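PDB 2QML: BH2621 protein, which is probably an N-acyltransferase of the GNAT superfamily, perhaps transferring fatty acyl groups to a lysine amino group during siderophore biosynthesis. Local coordinates for residues A[22-27]-A[83-88]; A[37-42]-A[48-53]; A[89-94]-A[99-104]. All coordinates share one frame; numbering follows the deposited sequence.

How the contacts relate
Contact 1 lies in the core of the GNAT sheet, where strands 20-26 and 80-89 meet through side chains alone, across intervening strand 70-77. Contacts 2 and 3 each close a short excursion of the chain farther out: contact 2 lies at the surface among the helices and loop preceding helix 54-65, and contact 3 is a partly buried loop between strands 80-89 and 106-112. Their chemistry follows their place: aromatic and aliphatic packing in contact 1, apolar packing plus a histidine bond and bridging water in contact 2, apolar packing plus a salt bridge and bridging water in contact 3. Tyr84 of contact 1 touches Met39 and Trp48 of contact 2, whereas Tyr88 meets Asp93 of contact 3.

Contact 1 of 3, residues A[22-27]-A[83-88]; sequences LSFRHV and SYWESY
One face of the Trp85 indole receives the edge of the Phe24 ring in a T-shaped (edge-to-face) aromatic pair, and the rim of the same indole meets Ser83 OG in its own plane. Phe24 CE2 leads, 3.5 Å from Trp85 CE2, lying over the indole but offset toward the indole's rim. With the two planes inclined at 59°, the stack is tilted rather than perpendicular. Phe24 CG lies anti to the carbonyl carbon (chi1 -74°), a setting that lets the far end of the ring reach the indole although its CB does not head there.

At the indole edge, Trp85 NE1 donates to Ser83 OG over 2.8 Å. This bond satisfies a buried N-H and helps to fix the rotation of the ring; serine suits the place because a short side chain brings its hydroxyl to the indole edge. A second, looser meeting joins Val27 CG2 to the edge of the Tyr84 ring, at 4.2 Å from Tyr84 CD1; the branched valine suits this apolar position. The phenol end of Tyr84 serves a different purpose: its OH donates to the anti lone pair of Glu86 OE2 at 2.5 Å, a short bond two residues along the same strand.

These strands of the GNAT sheet are not neighbours, since strand 70-77 runs between 20-26 and 80-89. Leu126 and Ile130 of helix 123-135 pack on both Phe24 and Trp85, whereas Leu35 of helix 32-38 rests on Val27 and Tyr84.

Contact 2 of 3, residues A[37-42]-A[48-53]; sequences SWMHEE and WKLNIP
Met39, a selenomethionine, reaches from a type I beta turn (Trp38 to Glu41) toward residues 48-53, joining the end of helix 32-38 to the loop that leads from helix 45-48 to helix 54-65 in the GNAT domain. Met39 CB lies 3.4 Å from Leu50 O, and CG passes beside Leu50 CB, the two side chains running alongside each other in the same direction. Beyond CG the chain bends (chi2 -47°), bringing Met39 SE obliquely beside the Trp48 indole, 4.8 Å from the centroid of the five-membered ring, in a Met-aromatic contact. The terminal Met39 CE touches both residues, 3.7 Å from Trp48 CE3 and 3.8 Å from Leu50 CD1. A long, flexible and polarisable side chain suits this place, because it can follow leucine along its length and still meet an aromatic with its tip.

His40 makes the polar half of the contact. Asn51 CA lies over one ring face, 18° from the ring normal, in a CH-pi contact. At the edge, His40 NE2 donates to Ile52 O over 3.0 Å in a nearly straight bond (167°). The acceptor lies in the imidazole plane, whereas the donor stands above the carbonyl plane. Histidine fits here because it offers both a flat face to the backbone and an N-H at its rim. Ile52 O also accepts a bond from His36 NE2, so two imidazoles grip one carbonyl.

Asn51 is the centre of an inverse gamma turn, which folds the backbone close to the histidine. Between the segments, water 1 donates to Met39 O at 2.8 Å and accepts from Leu50 N at 2.9 Å.

Contact 3 of 3, residues A[89-94]-A[99-104]; sequences WVKEDI and YPFEEH
The loop that connects strands 80-89 and 106-112 of the GNAT sheet folds back on itself here, its two arms joined by an apolar cluster, a salt bridge and a bridging water. Val90 is the apolar centre. Val90 CG1 sits 3.6 Å from Phe101 CB as the two side chains slide past each other in opposite directions, and both methyls come up to the phenol end of Tyr99, with Val90 CG2 3.6 Å from Tyr99 OH. A compact branched residue suits this place, where CG1 meets Phe101 and Tyr99 together. The Tyr99 hydroxyl hydrogen-bonds to Asp105 OD2, while its ring also packs on Val144 of strand 142-145.

Lys91 combines two roles. Lys91 CG passes obliquely by the Phe101 ring, 3.8 Å from Phe101 CE2; beyond CG the chain is extended and carries the amine to Glu103. Glutamate reaches back although its CB points away, because the chain bends at chi2 (81°). Lys91 NZ donates to Glu103 OE2 at 2.9 Å, approaching from the syn side but 27° out of the carboxylate plane, and has a weaker bond to the other oxygen, OE1. The pair lies on the exposed side of the loop, where charged ends suit the solvent.

At the other end, the edge of the Trp89 indole faces His104 O, which lies in the ring plane, 3.6 Å from Trp89 CZ3; the carbonyl's hydrogen bond is with Thr140 OG1. The backbones are tied by water 2, which accepts from Lys91 N at 2.9 Å and donates to Glu103 O at 2.8 Å.

Contact 1 of 3, residues A[22-27]-A[83-88]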
loop_
_atom_site.group_PDB
_atom_site.type_symbol
_atom_site.label_atom_id
_atom_site.label_comp_id
_atom_site.label_asym_id
_atom_site.label_seq_id
_atom_site.Cartn_x
_atom_site.Cartn_y
_atom_site.Cartn_z
ATOM N N LEU A 22 -4.628 -5.328 14.026
ATOM C CA LEU A 22 -4.341 -4.490 12.873
ATOM C C LEU A 22 -5.588 -3.689 12.577
ATOM O O LEU A 22 -6.680 -4.231 12.439
ATOM C CB LEU A 22 -4.013 -5.321 11.649
ATOM C CG LEU A 22 -2.994 -6.455 11.825
ATOM C CD1 LEU A 22 -2.722 -7.076 10.457
ATOM C CD2 LEU A 22 -1.748 -5.967 12.513
ATOM N N SER A 23 -5.435 -2.390 12.488
ATOM C CA SER A 23 -6.602 -1.585 12.129
ATOM C C SER A 23 -6.244 -0.489 11.130
ATOM O O SER A 23 -5.187 0.148 11.173
ATOM C CB SER A 23 -7.292 -1.009 13.321
ATOM O OG SER A 23 -6.453 -0.291 14.135
ATOM N N PHE A 24 -7.162 -0.347 10.198
ATOM C CA PHE A 24 -7.027 0.587 9.072
ATOM C C PHE A 24 -8.205 1.538 9.031
ATOM O O PHE A 24 -9.370 1.107 9.049
ATOM C CB PHE A 24 -6.986 -0.181 7.768
ATOM C CG PHE A 24 -5.705 -0.914 7.504
ATOM C CD1 PHE A 24 -5.437 -2.103 8.164
ATOM C CD2 PHE A 24 -4.825 -0.482 6.544
ATOM C CE1 PHE A 24 -4.264 -2.838 7.891
ATOM C CE2 PHE A 24 -3.630 -1.198 6.275
ATOM C CZ PHE A 24 -3.359 -2.348 6.958
ATOM N N ARG A 25 -7.927 2.827 8.966
ATOM C CA ARG A 25 -8.946 3.844 8.938
ATOM C C ARG A 25 -8.656 4.823 7.835
ATOM O O ARG A 25 -7.527 4.961 7.403
ATOM C CB ARG A 25 -9.014 4.593 10.275
ATOM C CG ARG A 25 -7.760 5.360 10.698
ATOM C CD ARG A 25 -8.009 6.303 11.828
ATOM N NE ARG A 25 -6.812 7.023 12.255
ATOM C CZ ARG A 25 -6.359 8.120 11.663
ATOM N NH1 ARG A 25 -6.936 8.565 10.584
ATOM N NH2 ARG A 25 -5.276 8.731 12.117
ATOM N N HIS A 26 -9.687 5.535 7.431
ATOM C CA HIS A 26 -9.546 6.601 6.457
ATOM C C HIS A 26 -8.722 7.723 7.043
ATOM O O HIS A 26 -8.850 8.110 8.214
ATOM C CB HIS A 26 -10.893 7.155 5.979
ATOM C CG HIS A 26 -11.652 6.223 5.094
ATOM N ND1 HIS A 26 -12.973 6.419 4.786
ATOM C CD2 HIS A 26 -11.328 5.011 4.578
ATOM C CE1 HIS A 26 -13.399 5.430 4.016
ATOM N NE2 HIS A 26 -12.419 4.563 3.860
ATOM N N VAL A 27 -7.813 8.219 6.214
ATOM C CA VAL A 27 -7.092 9.414 6.552
ATOM C C VAL A 27 -8.082 10.637 6.582
ATOM O O VAL A 27 -9.074 10.704 5.828
ATOM C CB VAL A 27 -5.960 9.641 5.540
ATOM C CG1 VAL A 27 -5.395 11.071 5.631
ATOM C CG2 VAL A 27 -4.851 8.551 5.657
ATOM N N SER A 83 1.651 3.433 9.474
ATOM C CA SER A 83 1.716 3.171 8.049
ATOM C C SER A 83 0.658 3.966 7.281
ATOM O O SER A 83 -0.421 4.301 7.794
ATOM C CB SER A 83 1.619 1.664 7.789
ATOM O OG SER A 83 0.401 1.146 8.255
ATOM N N TYR A 84 0.989 4.280 6.051
ATOM C CA TYR A 84 0.151 5.072 5.164
ATOM C C TYR A 84 -0.023 4.254 3.881
ATOM O O TYR A 84 0.942 3.665 3.380
ATOM C CB TYR A 84 0.738 6.481 4.951
ATOM C CG TYR A 84 0.118 7.303 3.836
ATOM C CD1 TYR A 84 -1.058 8.046 4.029
ATOM C CD2 TYR A 84 0.707 7.355 2.584
ATOM C CE1 TYR A 84 -1.608 8.816 3.015
ATOM C CE2 TYR A 84 0.172 8.127 1.594
ATOM C CZ TYR A 84 -1.004 8.828 1.811
ATOM O OH TYR A 84 -1.537 9.587 0.809
ATOM N N TRP A 85 -1.233 4.319 3.351
ATOM C CA TRP A 85 -1.657 3.501 2.245
ATOM C C TRP A 85 -2.510 4.299 1.273
ATOM O O TRP A 85 -3.380 5.094 1.672
ATOM C CB TRP A 85 -2.474 2.273 2.751
ATOM C CG TRP A 85 -1.807 1.528 3.845
ATOM C CD1 TRP A 85 -1.686 1.926 5.164
ATOM C CD2 TRP A 85 -1.078 0.316 3.723
ATOM N NE1 TRP A 85 -0.989 1.039 5.832
ATOM C CE2 TRP A 85 -0.553 0.037 5.013
ATOM C CE3 TRP A 85 -0.810 -0.568 2.673
ATOM C CZ2 TRP A 85 0.213 -1.097 5.284
ATOM C CZ3 TRP A 85 -0.084 -1.706 2.947
ATOM C CH2 TRP A 85 0.426 -1.953 4.235
ATOM N N GLU A 86 -2.243 4.123 -0.017
ATOM C CA GLU A 86 -3.106 4.644 -1.065
ATOM C C GLU A 86 -3.574 3.408 -1.847
ATOM O O GLU A 86 -2.822 2.733 -2.498
ATOM C CB GLU A 86 -2.395 5.663 -1.941
ATOM C CG GLU A 86 -1.970 6.890 -1.201
ATOM C CD GLU A 86 -1.124 7.852 -2.029
ATOM O OE1 GLU A 86 -0.769 7.523 -3.195
ATOM O OE2 GLU A 86 -0.803 8.953 -1.496
ATOM N N SER A 87 -4.851 3.152 -1.770
ATOM C CA SER A 87 -5.560 2.099 -2.516
ATOM C C SER A 87 -6.276 2.750 -3.723
ATOM O O SER A 87 -7.066 3.688 -3.567
ATOM C CB SER A 87 -6.532 1.403 -1.588
ATOM O OG SER A 87 -7.335 0.504 -2.283
ATOM N N TYR A 88 -6.054 2.255 -4.950
ATOM C CA TYR A 88 -6.615 2.911 -6.122
ATOM C C TYR A 88 -7.075 1.953 -7.215
ATOM O O TYR A 88 -6.723 0.783 -7.200
ATOM C CB TYR A 88 -5.591 3.925 -6.679
ATOM C CG TYR A 88 -4.294 3.293 -7.182
ATOM C CD1 TYR A 88 -4.183 2.903 -8.496
ATOM C CD2 TYR A 88 -3.175 3.132 -6.346
ATOM C CE1 TYR A 88 -3.006 2.300 -8.968
ATOM C CE2 TYR A 88 -1.995 2.530 -6.836
ATOM C CZ TYR A 88 -1.940 2.153 -8.139
ATOM O OH TYR A 88 -0.789 1.563 -8.675
#

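Contact 2 of 3, residues A[37-42]-A[48-53]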
loop_
_atom_site.group_PDB
_atom_site.type_symbol
_atom_site.label_atom_id
_atom_site.label_comp_id
_atom_site.label_asym_id
_atom_site.label_seq_id
_atom_site.Cartn_x
_atom_site.Cartn_y
_atom_site.Cartn_z
ATOM N N SER A 37 5.339 14.419 8.963
ATOM C CA SER A 37 6.514 13.883 9.658
ATOM C C SER A 37 7.005 12.572 8.987
ATOM O O SER A 37 8.213 12.384 8.728
ATOM C CB SER A 37 6.196 13.646 11.129
ATOM O OG SER A 37 7.337 13.167 11.775
ATOM N N TRP A 38 6.086 11.684 8.666
ATOM C CA TRP A 38 6.464 10.443 7.981
ATOM C C TRP A 38 7.117 10.689 6.628
ATOM O O TRP A 38 8.090 9.997 6.273
ATOM C CB TRP A 38 5.279 9.481 7.789
ATOM C CG TRP A 38 4.620 9.048 9.066
ATOM C CD1 TRP A 38 5.091 9.211 10.305
ATOM C CD2 TRP A 38 3.436 8.252 9.194
ATOM N NE1 TRP A 38 4.236 8.646 11.240
ATOM C CE2 TRP A 38 3.222 8.035 10.582
ATOM C CE3 TRP A 38 2.544 7.699 8.292
ATOM C CZ2 TRP A 38 2.136 7.319 11.069
ATOM C CZ3 TRP A 38 1.459 7.003 8.796
ATOM C CH2 TRP A 38 1.266 6.827 10.152
HETATM N N MSE A 39 6.599 11.685 5.883
HETATM C CA MSE A 39 7.140 12.085 4.598
HETATM C C MSE A 39 8.545 12.690 4.662
HETATM O O MSE A 39 9.176 12.842 3.628
HETATM C CB MSE A 39 6.200 13.067 3.892
HETATM C CG MSE A 39 4.918 12.410 3.417
HETATM SE SE MSE A 39 5.117 10.690 2.447
HETATM C CE MSE A 39 3.256 10.425 1.867
ATOM N N HIS A 40 8.980 13.061 5.854
ATOM C CA HIS A 40 10.318 13.561 6.079
ATOM C C HIS A 40 11.268 12.464 6.606
ATOM O O HIS A 40 12.420 12.724 6.897
ATOM C CB HIS A 40 10.277 14.819 6.970
ATOM C CG HIS A 40 9.863 16.048 6.222
ATOM N ND1 HIS A 40 10.781 16.961 5.738
ATOM C CD2 HIS A 40 8.644 16.490 5.819
ATOM C CE1 HIS A 40 10.142 17.922 5.096
ATOM N NE2 HIS A 40 8.851 17.649 5.100
ATOM N N GLU A 41 10.806 11.230 6.737
ATOM C CA GLU A 41 11.697 10.156 7.178
ATOM C C GLU A 41 12.656 9.792 6.061
ATOM O O GLU A 41 12.245 9.663 4.887
ATOM C CB GLU A 41 10.886 8.927 7.592
ATOM C CG GLU A 41 10.072 9.127 8.874
ATOM C CD GLU A 41 10.900 9.128 10.129
ATOM O OE1 GLU A 41 12.062 8.647 10.115
ATOM O OE2 GLU A 41 10.380 9.616 11.136
ATOM N N GLU A 42 13.909 9.515 6.419
ATOM C CA GLU A 42 14.949 9.215 5.428
ATOM C C GLU A 42 14.648 7.986 4.618
ATOM O O GLU A 42 15.001 7.944 3.442
ATOM C CB GLU A 42 16.347 9.106 6.068
ATOM C CG GLU A 42 16.939 10.446 6.554
ATOM C CD GLU A 42 17.049 11.521 5.466
ATOM O OE1 GLU A 42 17.406 11.197 4.305
ATOM O OE2 GLU A 42 16.771 12.703 5.782
ATOM N N TRP A 48 8.973 8.561 -2.154
ATOM C CA TRP A 48 7.761 9.386 -2.120
ATOM C C TRP A 48 7.976 10.832 -2.530
ATOM O O TRP A 48 7.066 11.443 -3.106
ATOM C CB TRP A 48 7.098 9.272 -0.737
ATOM C CG TRP A 48 6.375 7.947 -0.575
ATOM C CD1 TRP A 48 6.907 6.738 -0.196
ATOM C CD2 TRP A 48 4.995 7.717 -0.805
ATOM N NE1 TRP A 48 5.932 5.783 -0.224
ATOM C CE2 TRP A 48 4.742 6.368 -0.559
ATOM C CE3 TRP A 48 3.941 8.532 -1.184
ATOM C CZ2 TRP A 48 3.481 5.829 -0.675
ATOM C CZ3 TRP A 48 2.711 7.998 -1.282
ATOM C CH2 TRP A 48 2.499 6.663 -1.041
ATOM N N LYS A 49 9.158 11.380 -2.225
ATOM C CA LYS A 49 9.541 12.717 -2.644
ATOM C C LYS A 49 8.548 13.776 -2.167
ATOM O O LYS A 49 8.188 14.693 -2.913
ATOM C CB LYS A 49 9.744 12.720 -4.178
ATOM C CG LYS A 49 10.730 11.605 -4.664
ATOM C CD LYS A 49 10.920 11.562 -6.197
ATOM C CE LYS A 49 11.991 10.534 -6.616
ATOM N NZ LYS A 49 11.521 9.121 -6.545
ATOM N N LEU A 50 8.054 13.610 -0.937
ATOM C CA LEU A 50 7.086 14.561 -0.346
ATOM C C LEU A 50 7.631 15.223 0.930
ATOM O O LEU A 50 6.860 15.645 1.811
ATOM C CB LEU A 50 5.705 13.907 -0.152
ATOM C CG LEU A 50 4.917 13.718 -1.459
ATOM C CD1 LEU A 50 3.778 12.715 -1.129
ATOM C CD2 LEU A 50 4.436 15.032 -2.167
ATOM N N ASN A 51 8.955 15.369 0.985
ATOM C CA ASN A 51 9.623 16.098 2.052
ATOM C C ASN A 51 9.541 17.575 1.661
ATOM O O ASN A 51 10.483 18.198 1.232
ATOM C CB ASN A 51 11.063 15.618 2.318
ATOM C CG ASN A 51 11.912 15.548 1.065
ATOM O OD1 ASN A 51 11.458 15.096 0.007
ATOM N ND2 ASN A 51 13.197 15.939 1.203
ATOM N N ILE A 52 8.342 18.090 1.826
ATOM C CA ILE A 52 7.979 19.444 1.467
ATOM C C ILE A 52 7.422 20.198 2.678
ATOM O O ILE A 52 7.059 19.560 3.707
ATOM C CB ILE A 52 6.944 19.395 0.270
ATOM C CG1 ILE A 52 5.629 18.732 0.668
ATOM C CG2 ILE A 52 7.596 18.679 -0.916
ATOM C CD1 ILE A 52 4.554 18.695 -0.424
ATOM N N PRO A 53 7.348 21.543 2.582
ATOM C CA PRO A 53 6.776 22.337 3.669
ATOM C C PRO A 53 5.369 21.879 4.027
ATOM O O PRO A 53 4.595 21.397 3.152
ATOM C CB PRO A 53 6.811 23.764 3.110
ATOM C CG PRO A 53 7.939 23.729 2.173
ATOM C CD PRO A 53 7.846 22.410 1.501
HETATM O O HOH W 1 8.424 11.730 1.185
#

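Contact 3 of 3, residues A[89-94]-A[99-104]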
loop_
_atom_site.group_PDB
_atom_site.type_symbol
_atom_site.label_atom_id
_atom_site.label_comp_id
_atom_site.label_asym_id
_atom_site.label_seq_id
_atom_site.Cartn_x
_atom_site.Cartn_y
_atom_site.Cartn_z
ATOM N N TRP A 89 -7.934 2.484 -8.100
ATOM C CA TRP A 89 -8.372 1.805 -9.305
ATOM C C TRP A 89 -7.372 2.074 -10.403
ATOM O O TRP A 89 -7.025 3.231 -10.705
ATOM C CB TRP A 89 -9.741 2.297 -9.771
ATOM C CG TRP A 89 -10.849 2.003 -8.802
ATOM C CD1 TRP A 89 -11.494 2.911 -7.987
ATOM C CD2 TRP A 89 -11.448 0.727 -8.518
ATOM N NE1 TRP A 89 -12.466 2.285 -7.260
ATOM C CE2 TRP A 89 -12.461 0.946 -7.559
ATOM C CE3 TRP A 89 -11.265 -0.570 -9.010
ATOM C CZ2 TRP A 89 -13.237 -0.085 -7.061
ATOM C CZ3 TRP A 89 -12.044 -1.582 -8.528
ATOM C CH2 TRP A 89 -13.037 -1.336 -7.566
ATOM N N VAL A 90 -6.889 0.994 -11.017
ATOM C CA VAL A 90 -5.906 1.129 -12.089
ATOM C C VAL A 90 -6.472 1.990 -13.222
ATOM O O VAL A 90 -5.753 2.856 -13.744
ATOM C CB VAL A 90 -5.454 -0.230 -12.645
ATOM C CG1 VAL A 90 -4.689 -0.060 -14.005
ATOM C CG2 VAL A 90 -4.581 -0.965 -11.626
ATOM N N LYS A 91 -7.753 1.793 -13.581
ATOM C CA LYS A 91 -8.343 2.453 -14.735
ATOM C C LYS A 91 -8.170 3.966 -14.716
ATOM O O LYS A 91 -8.002 4.570 -15.756
ATOM C CB LYS A 91 -9.832 2.084 -14.854
ATOM C CG LYS A 91 -10.521 2.594 -16.138
ATOM C CD LYS A 91 -12.021 2.273 -16.075
ATOM C CE LYS A 91 -12.758 2.793 -17.311
ATOM N NZ LYS A 91 -14.193 2.419 -17.207
ATOM N N GLU A 92 -8.192 4.554 -13.531
ATOM C CA GLU A 92 -8.067 6.000 -13.427
ATOM C C GLU A 92 -6.674 6.468 -12.986
ATOM O O GLU A 92 -6.494 7.622 -12.631
ATOM C CB GLU A 92 -9.174 6.534 -12.471
ATOM C CG GLU A 92 -10.626 6.381 -12.994
ATOM C CD GLU A 92 -11.262 5.023 -12.610
ATOM N N ASP A 93 -5.689 5.568 -13.053
ATOM C CA ASP A 93 -4.374 5.830 -12.596
ATOM C C ASP A 93 -3.379 5.848 -13.762
ATOM O O ASP A 93 -3.637 5.233 -14.805
ATOM C CB ASP A 93 -3.959 4.728 -11.634
ATOM C CG ASP A 93 -2.745 5.101 -10.842
ATOM O OD1 ASP A 93 -2.943 5.866 -9.859
ATOM O OD2 ASP A 93 -1.625 4.633 -11.174
ATOM N N ILE A 94 -2.256 6.529 -13.560
ATOM C CA ILE A 94 -1.175 6.580 -14.550
ATOM C C ILE A 94 -0.696 5.179 -14.954
ATOM O O ILE A 94 -0.340 4.947 -16.115
ATOM C CB ILE A 94 0.002 7.484 -14.062
ATOM C CG1 ILE A 94 0.996 7.716 -15.199
ATOM C CG2 ILE A 94 0.715 6.925 -12.804
ATOM C CD1 ILE A 94 2.096 8.637 -14.800
ATOM N N TYR A 99 0.221 -1.332 -19.174
ATOM C CA TYR A 99 -0.073 -2.725 -19.363
ATOM C C TYR A 99 -1.578 -2.833 -19.720
ATOM O O TYR A 99 -2.323 -1.886 -19.504
ATOM C CB TYR A 99 0.320 -3.545 -18.111
ATOM C CG TYR A 99 -0.707 -3.517 -17.014
ATOM C CD1 TYR A 99 -0.780 -2.452 -16.137
ATOM C CD2 TYR A 99 -1.590 -4.600 -16.819
ATOM C CE1 TYR A 99 -1.797 -2.440 -15.092
ATOM C CE2 TYR A 99 -2.556 -4.595 -15.850
ATOM C CZ TYR A 99 -2.662 -3.518 -14.981
ATOM O OH TYR A 99 -3.639 -3.519 -13.970
ATOM N N PRO A 100 -2.015 -3.960 -20.315
ATOM C CA PRO A 100 -3.421 -4.172 -20.721
ATOM C C PRO A 100 -4.290 -4.525 -19.513
ATOM O O PRO A 100 -4.673 -5.666 -19.296
ATOM C CB PRO A 100 -3.315 -5.308 -21.743
ATOM C CG PRO A 100 -2.153 -6.076 -21.329
ATOM C CD PRO A 100 -1.174 -5.112 -20.720
ATOM N N PHE A 101 -4.554 -3.503 -18.716
ATOM C CA PHE A 101 -5.320 -3.639 -17.484
ATOM C C PHE A 101 -6.742 -4.089 -17.771
ATOM O O PHE A 101 -7.303 -3.821 -18.837
ATOM C CB PHE A 101 -5.331 -2.285 -16.749
ATOM C CG PHE A 101 -6.157 -1.222 -17.436
ATOM C CD1 PHE A 101 -5.632 -0.435 -18.444
ATOM C CD2 PHE A 101 -7.478 -1.035 -17.078
ATOM C CE1 PHE A 101 -6.409 0.536 -19.072
ATOM C CE2 PHE A 101 -8.263 -0.084 -17.712
ATOM C CZ PHE A 101 -7.727 0.702 -18.702
ATOM N N GLU A 102 -7.316 -4.759 -16.788
ATOM C CA GLU A 102 -8.725 -5.114 -16.792
ATOM C C GLU A 102 -9.439 -4.050 -15.952
ATOM O O GLU A 102 -8.882 -3.449 -15.045
ATOM C CB GLU A 102 -8.957 -6.530 -16.275
ATOM C CG GLU A 102 -8.274 -7.619 -17.131
ATOM N N GLU A 103 -10.698 -3.827 -16.301
ATOM C CA GLU A 103 -11.560 -2.790 -15.743
ATOM C C GLU A 103 -11.512 -2.598 -14.230
ATOM O O GLU A 103 -11.496 -1.476 -13.746
ATOM C CB GLU A 103 -13.000 -3.139 -16.168
ATOM C CG GLU A 103 -14.119 -2.211 -15.710
ATOM C CD GLU A 103 -14.266 -0.964 -16.557
ATOM O OE1 GLU A 103 -13.491 -0.785 -17.536
ATOM O OE2 GLU A 103 -15.188 -0.172 -16.238
ATOM N N HIS A 104 -11.469 -3.699 -13.495
ATOM C CA HIS A 104 -11.521 -3.658 -12.021
ATOM C C HIS A 104 -10.193 -3.931 -11.344
ATOM O O HIS A 104 -10.144 -4.159 -10.163
ATOM C CB HIS A 104 -12.577 -4.624 -11.513
ATOM C CG HIS A 104 -13.943 -4.258 -11.969
ATOM N ND1 HIS A 104 -14.519 -4.805 -13.097
ATOM C CD2 HIS A 104 -14.805 -3.333 -11.504
ATOM C CE1 HIS A 104 -15.709 -4.267 -13.274
ATOM N NE2 HIS A 104 -15.905 -3.367 -12.324
HETATM O O HOH W 2 -9.396 -0.266 -12.398
#